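Local coordinates for protein nicotinate phosphoribosyltransferase (Porphyromonas gingivalis, PDB 2IM5) that probably joins nicotinate to the phosphoribosyl group of 5-phospho-alpha-D-ribose 1-diphosphate with consumption of ATP, a step of NAD(+) biosynthesis, at residues 247-251 with 252-256. Residues are numbered along the deposited sequence; the frame is centred on the assembly and turned at random.
Sequences VLTDT and YTTDV
Thr-249 and Thr-254, five residues apart at the two ends of a tight loop, illustrate how hydroxyls can tie a strand's exit to the start of the next helix. Thr-249 OG1 donates to Thr-254 OG1 over 2.9 Å. A chi1 of 70° places the Thr-249 hydroxyl between its backbone N and carbonyl carbon, where it meets Thr-254 OG1. Thr-254 OG1 is gripped a second time by Asp-370, so the link continues into a neighbouring loop.

Backbone bonds shape the bend between them. Residues Asp-250 to Thr-253 form a type I beta turn, closed by Thr-253 N to Asp-250 O at 2.9 Å; the bond is nearly straight at hydrogen (165°), although the donor stands above the carbonyl plane. Inside the loop, water 1 bridges the two limbs: it lies 2.7 Å from Thr-249 O, to which it can donate, and accepts from Tyr-252 N at 3.0 Å. Thr-254 CA also lies 3.4 Å from Thr-249 O in a CA-H...O contact where the limbs come close.

The nonpolar part is a CH-pi contact between sequence neighbours. Thr-251 CG2, anti to its own nitrogen, lies over the centre of the Tyr-252 ring, 3.9 Å from the centroid, while Tyr-225 meets that ring edge-to-face.

Asp-250 OD2 is hydrogen-bonded to Ser-276 OG, and Thr-251 OG1 has a weak hydrogen bond to His-213, the predicted phosphohistidine, unmodified here. The whole is a beta-to-alpha loop at the C-terminal end of strand 246-248, the end where TIM-barrel-like enzymes of this family characteristically place their active site.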
loop_
_atom_site.group_PDB
_atom_site.type_symbol
_atom_site.label_atom_id
_atom_site.label_comp_id
_atom_site.label_asym_id
_atom_site.label_seq_id
_atom_site.Cartn_x
_atom_site.Cartn_y
_atom_site.Cartn_z
ATOM N N VAL A 247 -11.657 -0.304 5.051
ATOM C CA VAL A 247 -11.312 1.104 5.105
ATOM C C VAL A 247 -10.208 1.438 6.105
ATOM O O VAL A 247 -10.147 0.874 7.200
ATOM C CB VAL A 247 -12.565 1.964 5.408
ATOM C CG1 VAL A 247 -13.131 1.603 6.771
ATOM C CG2 VAL A 247 -12.208 3.455 5.339
ATOM N N LEU A 248 -9.318 2.341 5.692
ATOM C CA LEU A 248 -8.221 2.821 6.520
ATOM C C LEU A 248 -8.796 3.930 7.385
ATOM O O LEU A 248 -9.526 4.787 6.889
ATOM C CB LEU A 248 -7.096 3.383 5.650
ATOM C CG LEU A 248 -5.991 2.406 5.257
ATOM C CD1 LEU A 248 -5.078 3.054 4.228
ATOM C CD2 LEU A 248 -5.200 2.006 6.501
ATOM N N THR A 249 -8.448 3.934 8.667
ATOM C CA THR A 249 -8.989 4.919 9.594
ATOM C C THR A 249 -8.034 5.969 10.152
ATOM O O THR A 249 -8.485 6.980 10.678
ATOM C CB THR A 249 -9.622 4.212 10.811
ATOM O OG1 THR A 249 -8.585 3.619 11.606
ATOM C CG2 THR A 249 -10.576 3.111 10.357
ATOM N N ASP A 250 -6.730 5.760 10.023
ATOM C CA ASP A 250 -5.765 6.693 10.614
ATOM C C ASP A 250 -5.256 7.880 9.792
ATOM O O ASP A 250 -4.438 8.655 10.298
ATOM C CB ASP A 250 -4.558 5.898 11.128
ATOM C CG ASP A 250 -3.708 5.330 9.999
ATOM O OD1 ASP A 250 -4.256 5.076 8.908
ATOM O OD2 ASP A 250 -2.489 5.127 10.198
ATOM N N THR A 251 -5.728 8.035 8.556
ATOM C CA THR A 251 -5.268 9.132 7.709
ATOM C C THR A 251 -5.242 10.454 8.460
ATOM O O THR A 251 -4.239 11.156 8.453
ATOM C CB THR A 251 -6.148 9.297 6.465
ATOM O OG1 THR A 251 -6.343 8.018 5.853
ATOM C CG2 THR A 251 -5.473 10.242 5.457
ATOM N N TYR A 252 -6.347 10.795 9.107
ATOM C CA TYR A 252 -6.396 12.037 9.867
ATOM C C TYR A 252 -6.673 11.700 11.315
ATOM O O TYR A 252 -7.398 12.423 11.992
ATOM C CB TYR A 252 -7.488 12.967 9.320
ATOM C CG TYR A 252 -7.258 13.340 7.878
ATOM C CD1 TYR A 252 -6.113 14.037 7.493
ATOM C CD2 TYR A 252 -8.150 12.939 6.889
ATOM C CE1 TYR A 252 -5.858 14.318 6.161
ATOM C CE2 TYR A 252 -7.909 13.217 5.551
ATOM C CZ TYR A 252 -6.758 13.905 5.192
ATOM O OH TYR A 252 -6.497 14.167 3.870
ATOM N N THR A 253 -6.090 10.592 11.772
ATOM C CA THR A 253 -6.274 10.135 13.141
ATOM C C THR A 253 -7.526 9.272 13.238
ATOM O O THR A 253 -8.582 9.628 12.710
ATOM C CB THR A 253 -6.387 11.344 14.099
ATOM O OG1 THR A 253 -5.092 11.646 14.644
ATOM C CG2 THR A 253 -7.390 11.095 15.166
ATOM N N THR A 254 -7.401 8.132 13.907
ATOM C CA THR A 254 -8.521 7.222 14.076
ATOM C C THR A 254 -9.641 7.805 14.942
ATOM O O THR A 254 -10.810 7.472 14.741
ATOM C CB THR A 254 -8.051 5.866 14.664
ATOM O OG1 THR A 254 -7.283 5.169 13.676
ATOM C CG2 THR A 254 -9.243 4.996 15.048
ATOM N N ASP A 255 -9.302 8.679 15.888
ATOM C CA ASP A 255 -10.337 9.289 16.723
ATOM C C ASP A 255 -11.272 10.141 15.863
ATOM O O ASP A 255 -12.486 10.150 16.078
ATOM C CB ASP A 255 -9.726 10.156 17.835
ATOM C CG ASP A 255 -9.061 9.321 18.932
ATOM O OD1 ASP A 255 -9.355 8.108 19.025
ATOM O OD2 ASP A 255 -8.258 9.881 19.710
ATOM N N VAL A 256 -10.700 10.853 14.891
ATOM C CA VAL A 256 -11.497 11.687 14.005
ATOM C C VAL A 256 -12.360 10.777 13.125
ATOM O O VAL A 256 -13.543 11.031 12.922
ATOM C CB VAL A 256 -10.599 12.565 13.112
ATOM C CG1 VAL A 256 -11.425 13.187 11.994
ATOM C CG2 VAL A 256 -9.941 13.656 13.956
HETATM O O HOH W 1 -8.991 9.496 9.752
#